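Local coordinates for 4-amino-4-deoxychorismate lyase (Legionella pneumophila, PDB 3LUL), which belongs to the class IV aminotransferase family of pyridoxal-phosphate enzymes and carries its cofactor covalently attached, at residues E31-N36 with Y44-R49; S38-A43 with H71-I76; L124-W129 with S247-I252; D161-F166 with E174-N179. One frame throughout, in Å; residues are numbered along the deposited sequence.

In the fold
The four contacts form two pairs on opposite sides of the chain's centre. Interactions 1 and 2 share the five-stranded sheet: their centres are 9 Å apart, and R34 O and S41 N, 2.9 Å from each other, probably make a hydrogen bond between strands 28-36 and 39-40. Interactions 3 and 4, 10 Å apart at their centres, meet likewise through I125 O and L164 N at 2.9 Å. The cofactor, modified residue LLP at position 141, relates the pairs: R49 of interaction 1 bonds its OP1, and E174 of interaction 4 makes a weak bond to its N1. The nearest atoms of these two contacts are about 6 Å apart, against about 23 Å for interactions 2 and 3.

Interaction 1: residues E31-N36 with Y44-R49; sequences ETIRVN and YMHWER
I33 lays CG1 over one face of the H46 imidazole, 3.7 Å from the ring centroid and 16° off its normal, in a CH-pi contact. Beside it stands a His-carboxylate hydrogen bond that joins strand 28-36 to helix 43-57, whose short segments run almost antiparallel with axes 9.1 Å apart. E31 supplies the carboxylate, its chain folded at chi2 (-69°). H46 ND1 donates to E31 OE1 over 2.7 Å in a nearly straight bond; the acceptor lies in the ring plane, while the nitrogen stands above the plane of the carboxylate. R49 grips the same group side-on in a salt bridge. Its NH2 reaches E31 OE1 at 2.8 Å, and its NE meets the syn lone pair of E31 OE2 at 2.9 Å, with the carboxylate and guanidinium planes only 21° apart. Three donors therefore fix the rotation of a buried carboxylate. R49 in turn offers NH1 to OP1 of the modified residue LLP at position 141 and to P199 O, which makes E31 a second-shell residue that probably helps position an arginine bonded to the cofactor phosphate. At the ring's other nitrogen, one water lies 2.9 Å from H46 NE2 and accepts a hydrogen bond from R34 N.

Interaction 2: residues S38-A43 with H71-I76; sequences SKPSFA and HLIQKI
P40 can be followed round its ring against the helix that contains L72, I73 and I76. Its CB meets L72 CD1 at 3.9 Å. CG rests against the same leucine, 4.0 Å from L72 CD1 and little farther from L72 CB. CD, the last atom of the ring, has two methyl groups upon it: I73 CD1 and I76 CD1 each approach P40 CD to 3.6 Å. The I73 side chain crosses the proline at about a right angle, and its second torsion (chi2 -60°) bends CD1 back toward P40, although the bond from its backbone starts off to the side. L72 CD1 also touches A43 CB at 3.8 Å, at the start of helix 43-57. Toward the other end of the contact I76 CG2, anti to the backbone N, lies 3.4 Å from S38 O. No hydrogen bond passes between the two segments, so the contact is apolar packing of a proline among branched side chains; S38 OG finds its partner in L81 O. In the fold, the short strand 39-40 is the outermost strand of its sheet within this chain, next to strand 28-36. Helix 65-78 packs against this part of the sheet: L72 and P40 both touch I33, I76 touches V35, L72 extends to F110 of strand 106-113, and F69 of the helix meets P40 and A43.

Interaction 3: residues L124-W129 with S247-I252; sequences LISINW and SLDNII
L124 and L248 pair as a parallel beta bridge: L124 N donates to S247 O and D249 N to L124 O, both over 2.9 Å. Immediately afterwards segment 247-252 leaves the pairing through a type II' turn from L248 to I251, in which D249 takes a positive phi (53°). What follows illustrates how a side chain can continue a ladder that the backbone abandons. The D249 carboxylate swings across to S126, its CG anti to the carbonyl carbon (chi1 -57°). Its OD1 accepts from S126 N at 2.8 Å, where a parallel neighbour would offer a main-chain oxygen, and its OD2 accepts from S126 OG at 2.7 Å. Both donors arrive on the syn side, somewhat out of the carboxylate plane, so backbone and hydroxyl of one serine together set the rotation of the acid. K224 forms a salt bridge with the same OD2. Next to this polar group is an apolar one: L248 CD1 packs 3.8 Å from L124 CB and also touches S126 OG. A water bridges the two segments, donating to L124 O and D249 O and accepting from S247 OG, which is also bonded to R123 NH1. Within the larger mixed sheet, strand 122-131 runs parallel to two neighbours, 241-248 through this contact and 162-167. Helix 146-157 packs on I125 and I127, while helix 224-228 meets S126 and L248.

Interaction 4: residues D161-F166 with E174-N179; sequences DDALFF and ETTCAN
F165 turns the edge of its ring to the other arm of the beta hairpin of strands 162-167 and 172-175: E174 O, T175 C and T176 N all lie near the ring plane, with E174 O 3.4 Å from F165 CD2. R131 makes a cation-pi contact with this ring. The second flat group, the carboxylate of D162, is met from both faces at OD1, by A163 N at 2.8 Å and from the opposite side by T176 OG1 at 2.5 Å. T175 OG1 stands above the plane as well, 3.2 Å from D162 OD2. The two threonine hydroxyls thus join the arms, while A163 N holds the acid from its own strand. Between the backbones, F165 N donates to E174 O at 3.0 Å, nearly along the C=O axis. D162 CG is anti to the backbone N (chi1 -163°), which directs the acid toward the threonines as the second arm runs out of its strand. Three donors then hold a buried carboxylate. The E174 side chain starts away from the first arm: its OE1 bonds L198 N and makes a weak bond to N1 of the modified residue LLP at position 141, so the hairpin carries one residue of the cofactor's surroundings. T176 also packs on L99 of the second subunit. The second arm ends in an ST turn, with T175 OG1 accepting from C177 N over 3.3 Å at 171°.

Interaction 1: residues E31-N36 with Y44-R49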
# COMPACT_ATOMS: atom_id res chain seq x y z
N GLU B 31 2.53 2.29 14.60
CA GLU B 31 1.67 2.04 15.75
C GLU B 31 1.12 3.40 16.18
O GLU B 31 1.87 4.39 16.21
CB GLU B 31 2.47 1.46 16.91
CG GLU B 31 2.84 0.02 16.72
CD GLU B 31 1.64 -0.92 16.77
OE1 GLU B 31 0.59 -0.57 17.33
OE2 GLU B 31 1.76 -2.04 16.24
N THR B 32 -0.16 3.42 16.51
CA THR B 32 -0.80 4.63 17.00
C THR B 32 -1.25 4.35 18.45
O THR B 32 -2.02 3.45 18.71
CB THR B 32 -1.91 5.13 16.03
OG1 THR B 32 -2.56 6.27 16.58
CG2 THR B 32 -2.93 4.04 15.73
N ILE B 33 -0.69 5.12 19.37
CA ILE B 33 -0.74 4.84 20.80
C ILE B 33 -1.52 5.96 21.49
O ILE B 33 -1.20 7.13 21.34
CB ILE B 33 0.65 4.75 21.38
CG1 ILE B 33 1.50 3.68 20.70
CG2 ILE B 33 0.63 4.45 22.89
CD1 ILE B 33 3.01 3.97 20.76
N ARG B 34 -2.53 5.58 22.25
CA ARG B 34 -3.25 6.53 23.05
C ARG B 34 -2.41 6.96 24.24
O ARG B 34 -1.76 6.13 24.89
CB ARG B 34 -4.55 5.93 23.51
CG ARG B 34 -5.44 6.93 24.27
CD ARG B 34 -6.86 6.41 24.32
NE ARG B 34 -7.74 7.23 25.16
CZ ARG B 34 -9.06 7.08 25.28
NH1 ARG B 34 -9.74 6.14 24.60
NH2 ARG B 34 -9.73 7.90 26.09
N VAL B 35 -2.42 8.25 24.55
CA VAL B 35 -1.76 8.76 25.74
C VAL B 35 -2.86 9.30 26.67
O VAL B 35 -3.67 10.14 26.24
CB VAL B 35 -0.73 9.83 25.42
CG1 VAL B 35 -0.18 10.43 26.72
CG2 VAL B 35 0.39 9.23 24.61
N ASN B 36 -2.89 8.77 27.90
CA ASN B 36 -3.86 9.15 28.92
C ASN B 36 -3.11 9.61 30.15
O ASN B 36 -2.27 8.90 30.66
CB ASN B 36 -4.77 7.97 29.34
CG ASN B 36 -5.49 7.31 28.17
OD1 ASN B 36 -6.34 7.92 27.52
ND2 ASN B 36 -5.19 6.03 27.93
N TYR B 44 3.41 -1.81 25.88
CA TYR B 44 3.97 -3.16 25.64
C TYR B 44 3.30 -3.79 24.44
O TYR B 44 3.97 -4.26 23.52
CB TYR B 44 3.88 -4.08 26.88
CG TYR B 44 4.31 -5.47 26.48
CD1 TYR B 44 3.38 -6.44 26.21
CD2 TYR B 44 5.65 -5.78 26.31
CE1 TYR B 44 3.74 -7.68 25.80
CE2 TYR B 44 6.03 -7.05 25.89
CZ TYR B 44 5.06 -8.00 25.64
OH TYR B 44 5.36 -9.28 25.22
N MSE B 45 1.97 -3.82 24.43
CA MSE B 45 1.29 -4.49 23.33
C MSE B 45 1.60 -3.87 21.96
O MSE B 45 1.71 -4.60 20.97
CB MSE B 45 -0.23 -4.63 23.59
CG MSE B 45 -0.53 -5.57 24.74
SE MSE B 45 -2.44 -5.62 25.13
CE MSE B 45 -2.86 -6.83 23.72
N HIS B 46 1.75 -2.55 21.92
CA HIS B 46 2.16 -1.85 20.69
C HIS B 46 3.58 -2.24 20.27
O HIS B 46 3.84 -2.49 19.10
CB HIS B 46 2.05 -0.34 20.90
CG HIS B 46 0.65 0.15 20.93
ND1 HIS B 46 -0.14 0.19 19.79
CD2 HIS B 46 -0.12 0.64 21.94
CE1 HIS B 46 -1.34 0.65 20.11
NE2 HIS B 46 -1.35 0.95 21.41
N TRP B 47 4.50 -2.27 21.23
CA TRP B 47 5.89 -2.72 20.95
C TRP B 47 5.93 -4.15 20.43
O TRP B 47 6.67 -4.49 19.51
CB TRP B 47 6.70 -2.58 22.25
CG TRP B 47 8.10 -3.04 22.21
CD1 TRP B 47 9.20 -2.34 21.76
CD2 TRP B 47 8.59 -4.31 22.63
NE1 TRP B 47 10.34 -3.09 21.91
CE2 TRP B 47 9.99 -4.32 22.43
CE3 TRP B 47 7.97 -5.45 23.17
CZ2 TRP B 47 10.78 -5.42 22.73
CZ3 TRP B 47 8.76 -6.55 23.47
CH2 TRP B 47 10.15 -6.52 23.27
N GLU B 48 5.14 -5.01 21.05
CA GLU B 48 5.10 -6.43 20.69
C GLU B 48 4.65 -6.60 19.25
O GLU B 48 5.23 -7.35 18.48
CB GLU B 48 4.15 -7.17 21.62
CG GLU B 48 3.90 -8.63 21.31
CD GLU B 48 2.87 -9.26 22.25
OE1 GLU B 48 1.84 -8.62 22.61
OE2 GLU B 48 3.10 -10.42 22.65
N ARG B 49 3.54 -5.96 18.92
CA ARG B 49 2.96 -6.09 17.59
C ARG B 49 3.91 -5.51 16.54
O ARG B 49 4.16 -6.12 15.52
CB ARG B 49 1.61 -5.37 17.50
CG ARG B 49 0.98 -5.51 16.12
CD ARG B 49 -0.47 -5.09 16.09
NE ARG B 49 -0.62 -3.66 16.36
CZ ARG B 49 -1.80 -3.07 16.54
NH1 ARG B 49 -2.94 -3.76 16.39
NH2 ARG B 49 -1.86 -1.78 16.81
O HOH W 1 -2.77 2.81 23.07

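Interaction 2: residues S38-A43 with H71-I76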
# COMPACT_ATOMS: atom_id res chain seq x y z
N SER B 38 -0.70 11.61 30.59
CA SER B 38 0.74 11.67 30.30
C SER B 38 1.41 10.31 30.25
O SER B 38 2.63 10.24 30.25
CB SER B 38 1.47 12.57 31.29
OG SER B 38 0.81 13.81 31.38
N LYS B 39 0.61 9.25 30.23
CA LYS B 39 1.11 7.87 30.17
C LYS B 39 0.67 7.17 28.87
O LYS B 39 -0.52 7.17 28.54
CB LYS B 39 0.62 7.08 31.37
CG LYS B 39 1.28 7.53 32.69
CD LYS B 39 0.48 7.05 33.91
CE LYS B 39 1.23 7.30 35.24
NZ LYS B 39 0.32 7.78 36.33
N PRO B 40 1.62 6.54 28.16
CA PRO B 40 1.21 5.75 26.99
C PRO B 40 0.44 4.50 27.43
O PRO B 40 0.91 3.73 28.25
CB PRO B 40 2.54 5.40 26.30
CG PRO B 40 3.55 5.48 27.33
CD PRO B 40 3.07 6.46 28.38
N SER B 41 -0.74 4.33 26.87
CA SER B 41 -1.60 3.20 27.11
C SER B 41 -1.16 1.97 26.29
O SER B 41 -1.03 2.02 25.06
CB SER B 41 -3.01 3.61 26.69
OG SER B 41 -3.95 2.59 26.86
N PHE B 42 -0.95 0.86 26.99
CA PHE B 42 -0.58 -0.42 26.37
C PHE B 42 0.68 -0.37 25.53
O PHE B 42 0.77 -1.04 24.51
CB PHE B 42 -1.78 -1.04 25.66
CG PHE B 42 -2.91 -1.19 26.59
CD1 PHE B 42 -2.99 -2.27 27.44
CD2 PHE B 42 -3.81 -0.16 26.73
CE1 PHE B 42 -4.00 -2.34 28.38
CE2 PHE B 42 -4.82 -0.21 27.65
CZ PHE B 42 -4.92 -1.31 28.47
N ALA B 43 1.66 0.38 26.02
CA ALA B 43 2.94 0.52 25.33
C ALA B 43 3.55 -0.84 24.99
O ALA B 43 4.14 -0.98 23.93
CB ALA B 43 3.92 1.31 26.19
N HIS B 71 11.52 6.39 25.28
CA HIS B 71 11.29 7.30 24.14
C HIS B 71 9.90 7.89 24.10
O HIS B 71 9.76 9.07 23.82
CB HIS B 71 11.60 6.63 22.81
CG HIS B 71 13.04 6.68 22.45
ND1 HIS B 71 13.87 5.58 22.52
CD2 HIS B 71 13.82 7.70 22.03
CE1 HIS B 71 15.08 5.92 22.13
NE2 HIS B 71 15.08 7.20 21.83
N LEU B 72 8.89 7.08 24.40
CA LEU B 72 7.50 7.56 24.46
C LEU B 72 7.36 8.60 25.56
O LEU B 72 6.78 9.68 25.33
CB LEU B 72 6.49 6.42 24.68
CG LEU B 72 6.44 5.28 23.64
CD1 LEU B 72 5.52 4.13 24.12
CD2 LEU B 72 5.97 5.84 22.29
N ILE B 73 7.93 8.32 26.73
CA ILE B 73 7.83 9.25 27.86
C ILE B 73 8.53 10.56 27.53
O ILE B 73 7.99 11.63 27.81
CB ILE B 73 8.38 8.65 29.17
CG1 ILE B 73 7.52 7.45 29.63
CG2 ILE B 73 8.42 9.72 30.30
CD1 ILE B 73 6.07 7.74 29.90
N GLN B 74 9.69 10.49 26.87
CA GLN B 74 10.45 11.71 26.59
C GLN B 74 9.72 12.59 25.58
O GLN B 74 9.80 13.81 25.67
CB GLN B 74 11.88 11.42 26.13
CG GLN B 74 12.84 10.96 27.28
CD GLN B 74 12.80 11.83 28.56
OE1 GLN B 74 12.58 11.33 29.66
NE2 GLN B 74 13.03 13.14 28.42
N LYS B 75 9.00 11.97 24.65
CA LYS B 75 8.16 12.68 23.69
C LYS B 75 6.96 13.36 24.34
O LYS B 75 6.69 14.54 24.07
CB LYS B 75 7.72 11.74 22.56
CG LYS B 75 8.54 11.92 21.33
CD LYS B 75 7.94 13.05 20.52
CE LYS B 75 8.98 13.73 19.70
NZ LYS B 75 8.36 14.59 18.68
N ILE B 76 6.25 12.63 25.20
CA ILE B 76 5.11 13.15 25.98
C ILE B 76 5.50 14.34 26.84
O ILE B 76 4.83 15.40 26.85
CB ILE B 76 4.51 12.03 26.89
CG1 ILE B 76 3.77 10.97 26.04
CG2 ILE B 76 3.61 12.58 28.02
CD1 ILE B 76 3.72 9.59 26.73

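Interaction 3: residues L124-W129 with S247-I252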
# COMPACT_ATOMS: atom_id res chain seq x y z
N LEU B 124 -21.59 3.83 8.21
CA LEU B 124 -20.73 2.99 7.37
C LEU B 124 -21.36 2.69 6.02
O LEU B 124 -22.59 2.62 5.92
CB LEU B 124 -20.46 1.66 8.05
CG LEU B 124 -19.78 1.72 9.41
CD1 LEU B 124 -19.56 0.32 9.99
CD2 LEU B 124 -18.43 2.45 9.32
N ILE B 125 -20.51 2.51 5.01
CA ILE B 125 -20.90 1.93 3.74
C ILE B 125 -20.03 0.74 3.45
O ILE B 125 -18.87 0.68 3.88
CB ILE B 125 -20.89 2.94 2.53
CG1 ILE B 125 -19.56 3.68 2.40
CG2 ILE B 125 -22.11 3.94 2.61
CD1 ILE B 125 -18.87 3.55 1.07
N SER B 126 -20.57 -0.24 2.74
CA SER B 126 -19.82 -1.44 2.38
C SER B 126 -19.04 -1.14 1.11
O SER B 126 -19.60 -0.62 0.16
CB SER B 126 -20.78 -2.60 2.08
OG SER B 126 -21.49 -3.02 3.21
N ILE B 127 -17.78 -1.55 1.06
CA ILE B 127 -16.96 -1.38 -0.13
C ILE B 127 -17.20 -2.56 -1.10
O ILE B 127 -17.34 -3.71 -0.67
CB ILE B 127 -15.49 -1.27 0.32
CG1 ILE B 127 -15.26 0.10 1.02
CG2 ILE B 127 -14.52 -1.50 -0.81
CD1 ILE B 127 -15.28 1.34 0.13
N ASN B 128 -17.18 -2.27 -2.39
CA ASN B 128 -17.52 -3.27 -3.42
C ASN B 128 -16.36 -4.21 -3.76
O ASN B 128 -16.57 -5.37 -4.10
CB ASN B 128 -18.04 -2.61 -4.71
CG ASN B 128 -17.00 -1.76 -5.40
OD1 ASN B 128 -16.41 -0.86 -4.79
ND2 ASN B 128 -16.75 -2.05 -6.68
N TRP B 129 -15.14 -3.72 -3.73
CA TRP B 129 -14.02 -4.61 -3.98
C TRP B 129 -13.72 -5.48 -2.73
O TRP B 129 -13.93 -5.04 -1.57
CB TRP B 129 -12.79 -3.84 -4.48
CG TRP B 129 -12.10 -2.97 -3.48
CD1 TRP B 129 -11.18 -3.35 -2.55
CD2 TRP B 129 -12.21 -1.54 -3.35
NE1 TRP B 129 -10.75 -2.27 -1.85
CE2 TRP B 129 -11.35 -1.14 -2.34
CE3 TRP B 129 -12.96 -0.56 -4.01
CZ2 TRP B 129 -11.22 0.20 -1.93
CZ3 TRP B 129 -12.80 0.80 -3.60
CH2 TRP B 129 -11.96 1.14 -2.58
N SER B 247 -25.38 3.07 11.40
CA SER B 247 -25.89 2.47 10.18
C SER B 247 -24.83 1.83 9.33
O SER B 247 -23.68 2.26 9.35
CB SER B 247 -26.65 3.50 9.34
OG SER B 247 -25.82 4.58 8.92
N LEU B 248 -25.25 0.83 8.53
CA LEU B 248 -24.45 0.25 7.45
C LEU B 248 -25.31 0.32 6.18
O LEU B 248 -26.38 -0.28 6.15
CB LEU B 248 -24.07 -1.20 7.73
CG LEU B 248 -23.37 -1.95 6.59
CD1 LEU B 248 -22.01 -1.27 6.15
CD2 LEU B 248 -23.20 -3.41 6.93
N ASP B 249 -24.83 1.03 5.15
CA ASP B 249 -25.60 1.21 3.91
C ASP B 249 -27.00 1.74 4.28
O ASP B 249 -27.10 2.75 4.98
CB ASP B 249 -25.61 -0.13 3.14
CG ASP B 249 -24.21 -0.65 2.85
OD1 ASP B 249 -23.37 0.16 2.41
OD2 ASP B 249 -23.95 -1.86 3.00
N ASN B 250 -28.05 1.06 3.86
CA ASN B 250 -29.41 1.48 4.22
C ASN B 250 -30.01 0.72 5.41
O ASN B 250 -31.17 0.34 5.40
CB ASN B 250 -30.34 1.40 3.02
CG ASN B 250 -30.60 -0.03 2.56
OD1 ASN B 250 -29.66 -0.79 2.26
ND2 ASN B 250 -31.88 -0.39 2.49
N ILE B 251 -29.23 0.55 6.46
CA ILE B 251 -29.71 -0.20 7.62
C ILE B 251 -29.31 0.59 8.86
O ILE B 251 -28.13 0.85 9.08
CB ILE B 251 -29.13 -1.63 7.64
CG1 ILE B 251 -29.52 -2.37 6.35
CG2 ILE B 251 -29.63 -2.41 8.87
CD1 ILE B 251 -28.45 -3.17 5.73
N ILE B 252 -30.32 1.00 9.63
CA ILE B 252 -30.14 1.78 10.85
C ILE B 252 -30.20 0.82 12.03
O ILE B 252 -31.08 -0.05 12.06
CB ILE B 252 -31.27 2.84 11.02
CG1 ILE B 252 -31.46 3.64 9.73
CG2 ILE B 252 -30.95 3.79 12.16
CD1 ILE B 252 -30.28 4.50 9.38
O HOH W 2 -24.89 4.15 6.49

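Interaction 4: residues D161-F166 with E174-N179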
# COMPACT_ATOMS: atom_id res chain seq x y z
N ASP B 161 -19.47 8.03 7.05
CA ASP B 161 -18.26 8.39 7.79
C ASP B 161 -17.06 7.50 7.50
O ASP B 161 -15.92 7.97 7.54
CB ASP B 161 -18.55 8.37 9.29
CG ASP B 161 -19.67 9.32 9.67
OD1 ASP B 161 -19.55 10.52 9.33
OD2 ASP B 161 -20.68 8.86 10.22
N ASP B 162 -17.29 6.22 7.26
CA ASP B 162 -16.19 5.25 7.17
C ASP B 162 -16.69 4.12 6.29
O ASP B 162 -17.90 4.07 5.96
CB ASP B 162 -15.78 4.81 8.57
CG ASP B 162 -14.38 4.13 8.65
OD1 ASP B 162 -13.70 3.93 7.61
OD2 ASP B 162 -14.01 3.77 9.80
N ALA B 163 -15.77 3.25 5.88
CA ALA B 163 -16.02 2.17 4.95
C ALA B 163 -15.70 0.85 5.62
O ALA B 163 -14.75 0.77 6.42
CB ALA B 163 -15.13 2.32 3.73
N LEU B 164 -16.48 -0.17 5.29
CA LEU B 164 -16.37 -1.53 5.77
C LEU B 164 -15.99 -2.47 4.63
O LEU B 164 -16.63 -2.50 3.56
CB LEU B 164 -17.69 -1.97 6.38
CG LEU B 164 -17.72 -3.31 7.08
CD1 LEU B 164 -16.84 -3.32 8.36
CD2 LEU B 164 -19.21 -3.63 7.44
N PHE B 165 -14.92 -3.23 4.85
CA PHE B 165 -14.41 -4.21 3.89
C PHE B 165 -14.85 -5.65 4.20
O PHE B 165 -15.01 -6.06 5.36
CB PHE B 165 -12.89 -4.18 3.84
CG PHE B 165 -12.33 -2.83 3.55
CD1 PHE B 165 -12.15 -2.40 2.23
CD2 PHE B 165 -11.98 -1.98 4.56
CE1 PHE B 165 -11.61 -1.15 1.93
CE2 PHE B 165 -11.44 -0.70 4.28
CZ PHE B 165 -11.27 -0.28 2.95
N PHE B 166 -15.01 -6.38 3.10
CA PHE B 166 -15.30 -7.78 3.06
C PHE B 166 -14.19 -8.58 2.33
O PHE B 166 -13.45 -8.03 1.47
CB PHE B 166 -16.63 -7.99 2.38
CG PHE B 166 -17.82 -7.44 3.18
CD1 PHE B 166 -18.08 -6.08 3.21
CD2 PHE B 166 -18.64 -8.30 3.89
CE1 PHE B 166 -19.16 -5.57 3.99
CE2 PHE B 166 -19.72 -7.79 4.65
CZ PHE B 166 -19.97 -6.44 4.68
N GLU B 174 -13.03 -5.58 8.55
CA GLU B 174 -12.80 -4.40 9.40
C GLU B 174 -13.09 -3.16 8.60
O GLU B 174 -13.37 -3.25 7.40
CB GLU B 174 -11.34 -4.41 9.85
CG GLU B 174 -10.39 -4.32 8.68
CD GLU B 174 -8.96 -4.68 9.02
OE1 GLU B 174 -8.67 -4.94 10.20
OE2 GLU B 174 -8.14 -4.64 8.10
N THR B 175 -13.02 -1.99 9.25
CA THR B 175 -13.10 -0.73 8.53
C THR B 175 -11.72 -0.20 8.10
O THR B 175 -10.73 -0.94 8.11
CB THR B 175 -13.86 0.36 9.37
OG1 THR B 175 -13.04 0.83 10.44
CG2 THR B 175 -15.23 -0.18 9.87
N THR B 176 -11.66 1.06 7.71
CA THR B 176 -10.38 1.72 7.39
C THR B 176 -9.45 1.92 8.58
O THR B 176 -8.25 2.18 8.40
CB THR B 176 -10.59 3.10 6.76
OG1 THR B 176 -11.16 4.01 7.72
CG2 THR B 176 -11.48 3.00 5.51
N CYS B 177 -9.99 1.85 9.79
CA CYS B 177 -9.20 2.17 10.98
C CYS B 177 -9.61 1.45 12.26
O CYS B 177 -9.11 1.78 13.33
CB CYS B 177 -9.29 3.69 11.21
SG CYS B 177 -10.94 4.23 11.69
N ALA B 178 -10.47 0.44 12.16
CA ALA B 178 -11.06 -0.15 13.35
C ALA B 178 -11.58 -1.55 13.09
O ALA B 178 -11.94 -1.90 11.95
CB ALA B 178 -12.17 0.78 13.89
N ASN B 179 -11.56 -2.37 14.15
CA ASN B 179 -12.17 -3.68 14.13
C ASN B 179 -13.67 -3.52 14.38
O ASN B 179 -14.12 -2.52 14.96
CB ASN B 179 -11.54 -4.59 15.19
CG ASN B 179 -10.09 -4.98 14.84
OD1 ASN B 179 -9.16 -4.61 15.53
ND2 ASN B 179 -9.91 -5.70 13.73